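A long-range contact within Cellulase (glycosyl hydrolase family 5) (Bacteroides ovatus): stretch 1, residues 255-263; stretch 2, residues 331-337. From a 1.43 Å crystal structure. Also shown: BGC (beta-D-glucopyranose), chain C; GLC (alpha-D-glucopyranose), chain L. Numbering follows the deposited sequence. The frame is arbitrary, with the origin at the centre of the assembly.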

# COMPACT_ATOMS: atom_id res chain seq x y z
N LEU A 255 10.75 2.25 12.05
CA LEU A 255 10.91 1.61 10.74
C LEU A 255 9.63 0.90 10.34
O LEU A 255 9.16 0.00 11.07
CB LEU A 255 12.07 0.64 10.67
CG LEU A 255 12.33 -0.09 9.35
CD1 LEU A 255 12.69 0.90 8.23
CD2 LEU A 255 13.43 -1.11 9.49
N LEU A 256 9.07 1.31 9.22
CA LEU A 256 7.87 0.72 8.61
C LEU A 256 8.22 0.06 7.30
O LEU A 256 9.17 0.49 6.60
CB LEU A 256 6.79 1.80 8.37
CG LEU A 256 6.17 2.54 9.59
CD1 LEU A 256 7.03 3.70 10.04
CD2 LEU A 256 4.77 3.05 9.24
N PHE A 257 7.48 -1.00 6.97
CA PHE A 257 7.62 -1.69 5.69
C PHE A 257 6.40 -1.42 4.82
O PHE A 257 5.27 -1.46 5.30
CB PHE A 257 7.75 -3.21 5.83
CG PHE A 257 8.87 -3.71 6.72
CD1 PHE A 257 10.05 -3.03 6.96
CD2 PHE A 257 8.73 -4.99 7.26
CE1 PHE A 257 11.02 -3.58 7.76
CE2 PHE A 257 9.72 -5.54 8.04
CZ PHE A 257 10.85 -4.84 8.31
N ALA A 258 6.64 -1.18 3.53
CA ALA A 258 5.57 -1.02 2.54
C ALA A 258 5.72 -2.09 1.46
O ALA A 258 6.75 -2.17 0.81
CB ALA A 258 5.61 0.37 1.89
N GLY A 259 4.68 -2.93 1.27
CA GLY A 259 4.90 -4.20 0.58
C GLY A 259 5.20 -4.09 -0.92
O GLY A 259 5.98 -4.88 -1.47
N THR A 260 4.53 -3.13 -1.55
CA THR A 260 4.54 -2.97 -3.01
C THR A 260 4.53 -1.48 -3.35
O THR A 260 4.43 -0.64 -2.47
CB THR A 260 3.32 -3.67 -3.68
OG1 THR A 260 2.13 -2.91 -3.43
CG2 THR A 260 3.15 -5.11 -3.20
N ASN A 261 4.60 -1.17 -4.64
CA ASN A 261 4.48 0.20 -5.09
C ASN A 261 3.15 0.36 -5.86
O ASN A 261 2.09 0.28 -5.24
CB ASN A 261 5.71 0.60 -5.89
CG ASN A 261 5.72 2.08 -6.23
OD1 ASN A 261 5.42 2.92 -5.39
ND2 ASN A 261 6.07 2.40 -7.48
N GLU A 262 3.21 0.54 -7.19
CA GLU A 262 2.04 0.83 -8.03
C GLU A 262 1.70 -0.39 -8.89
O GLU A 262 2.13 -0.49 -10.04
CB GLU A 262 2.24 2.09 -8.90
CG GLU A 262 2.44 3.37 -8.12
CD GLU A 262 2.61 4.59 -8.99
OE1 GLU A 262 2.67 4.41 -10.25
OE2 GLU A 262 2.72 5.71 -8.39
N VAL A 263 0.96 -1.34 -8.33
CA VAL A 263 0.63 -2.59 -9.03
C VAL A 263 -0.43 -2.24 -10.09
O VAL A 263 -1.42 -1.58 -9.82
CB VAL A 263 0.11 -3.68 -8.07
CG1 VAL A 263 -0.38 -4.90 -8.87
CG2 VAL A 263 1.23 -4.05 -7.10
N ILE A 331 -1.80 -1.50 10.51
CA ILE A 331 -1.75 -1.36 9.06
C ILE A 331 -2.18 0.04 8.60
O ILE A 331 -3.19 0.61 9.05
CB ILE A 331 -2.58 -2.43 8.32
CG1 ILE A 331 -1.97 -3.83 8.58
CG2 ILE A 331 -2.61 -2.16 6.81
CD1 ILE A 331 -2.71 -5.01 8.04
N PHE A 332 -1.37 0.59 7.71
CA PHE A 332 -1.70 1.82 6.95
C PHE A 332 -2.10 1.46 5.51
O PHE A 332 -1.55 0.50 4.95
CB PHE A 332 -0.45 2.69 6.74
CG PHE A 332 0.06 3.44 7.94
CD1 PHE A 332 0.75 2.81 8.98
CD2 PHE A 332 -0.02 4.83 7.96
CE1 PHE A 332 1.27 3.55 10.05
CE2 PHE A 332 0.49 5.58 9.01
CZ PHE A 332 1.15 4.95 10.07
N LEU A 333 -2.93 2.30 4.90
CA LEU A 333 -3.15 2.31 3.45
C LEU A 333 -2.22 3.35 2.82
O LEU A 333 -1.99 4.43 3.39
CB LEU A 333 -4.60 2.71 3.14
CG LEU A 333 -4.95 2.96 1.67
CD1 LEU A 333 -4.88 1.67 0.88
CD2 LEU A 333 -6.35 3.50 1.58
N GLU A 334 -1.72 3.03 1.62
CA GLU A 334 -0.94 3.97 0.79
C GLU A 334 -1.62 4.21 -0.56
O GLU A 334 -1.96 3.27 -1.27
CB GLU A 334 0.48 3.44 0.56
CG GLU A 334 1.32 4.32 -0.36
CD GLU A 334 2.75 3.86 -0.50
OE1 GLU A 334 3.08 2.71 -0.08
OE2 GLU A 334 3.56 4.67 -1.06
N CYS A 335 -1.75 5.50 -0.88
CA CYS A 335 -2.09 5.98 -2.21
C CYS A 335 -1.02 6.98 -2.64
O CYS A 335 -0.28 7.52 -1.80
CB CYS A 335 -3.44 6.68 -2.24
SG CYS A 335 -4.84 5.62 -1.77
N HIS A 336 -0.94 7.22 -3.95
CA HIS A 336 -0.13 8.29 -4.50
C HIS A 336 -1.07 9.30 -5.12
O HIS A 336 -2.20 8.96 -5.46
CB HIS A 336 0.89 7.75 -5.51
CG HIS A 336 1.87 6.78 -4.94
ND1 HIS A 336 2.72 6.03 -5.71
CD2 HIS A 336 2.16 6.47 -3.65
CE1 HIS A 336 3.47 5.28 -4.92
NE2 HIS A 336 3.14 5.52 -3.67
N TYR A 337 -0.60 10.53 -5.30
CA TYR A 337 -1.51 11.59 -5.79
C TYR A 337 -0.73 12.56 -6.67
O TYR A 337 0.12 13.31 -6.19
CB TYR A 337 -2.18 12.36 -4.63
CG TYR A 337 -3.26 13.27 -5.13
CD1 TYR A 337 -4.48 12.77 -5.57
CD2 TYR A 337 -3.03 14.64 -5.24
CE1 TYR A 337 -5.45 13.62 -6.07
CE2 TYR A 337 -3.99 15.50 -5.73
CZ TYR A 337 -5.21 14.98 -6.14
OH TYR A 337 -6.18 15.81 -6.64
C2 BGC C . 6.11 5.87 -9.07
C3 BGC C . 7.41 6.68 -9.19
C4 BGC C . 7.38 7.66 -10.36
C5 BGC C . 6.09 8.47 -10.15
C6 BGC C . 5.96 9.56 -11.20
C1 BGC C . 4.80 6.65 -9.17
O2 BGC C . 6.13 5.16 -7.83
O3 BGC C . 8.51 5.76 -9.36
O4 BGC C . 8.61 8.44 -10.40
O5 BGC C . 4.93 7.63 -10.20
O6 BGC C . 6.19 8.94 -12.48
C1 GLC L . 5.09 7.04 -9.10
C2 GLC L . 6.24 6.04 -9.06
C3 GLC L . 7.60 6.73 -9.19
C4 GLC L . 7.55 7.60 -10.45
C5 GLC L . 6.28 8.47 -10.46
C6 GLC L . 6.16 9.39 -11.67
O2 GLC L . 6.13 5.28 -7.89
O3 GLC L . 8.68 5.78 -9.18
O4 GLC L . 8.69 8.41 -10.40
O5 GLC L . 5.13 7.67 -10.36
O6 GLC L . 6.78 10.61 -11.32
O HOH W 1 5.28 1.81 -1.47

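Residues 255-263 and 331-337 run in broadly the same direction, their end-to-end vectors 39° apart, and they meet through side chains rather than through backbone hydrogen bonds. The CA atoms of Ala258 and Glu334 lie 8.4 Å apart and those of Glu262 and His336 8.5 Å apart, a spacing that leaves room for side chains between the two backbones. The contact is small, burying 235 Å² in total, and its character changes from apolar to polar along its length.

In the strand 255-258, side chains alternate. Leu256 and Ala258 direct their CA-to-CB bonds toward the second stretch, whereas Leu255 and Phe257 are out of its reach. The same alternation in the second stretch brings Phe332, Glu334 and His336 to the contact and leaves Leu333 and Cys335 out of it. Leu256, with chi1 in m and chi2 in p, places CD2 3.6 Å from CE1 of Phe332, an apolar contact at van der Waals distance that approaches the ring obliquely. One step further along, the methyl of Ala258 faces a carboxylate instead: its CB lies 4.0 Å from OE1 of Glu334, close enough to pack but with no polar group to offer.

After Ala258 the chain leaves the strand, and Gly259 makes no contact. Thr260 takes part through its backbone. A water donates hydrogen bonds to Thr260 O and to Glu334 OE1, each 2.8 Å from the water oxygen, and so joins two acceptors that could not bond to each other directly.

Asn261 starts sideways, but its amide reaches His336, with OD1 3.1 Å from CE1 near the plane of the imidazole. Its ND2 donates to the sugar, lying 2.8 Å from O2 of BGC and 2.9 Å from O2 of GLC, the two glucose models occupying nearly the same site.

Glu262 also sets out sideways and reaches across with its carboxylate. His336 ND1 donates a hydrogen bond to Glu262 OE2 at 2.7 Å, with a nearly straight N-H...O angle of 168°, as expected for an acceptor lying near the ring plane. The other ring nitrogen is used within its own stretch: His336 NE2 donates to Glu334 OE2 at 2.8 Å. The imidazole thus links two carboxylates, one from each stretch. Glu262 OE2 also lies 2.4 Å from C1 of BGC, too close for an ordinary non-bonded contact, which places this oxygen at the anomeric carbon in a protein named as a glycosyl hydrolase.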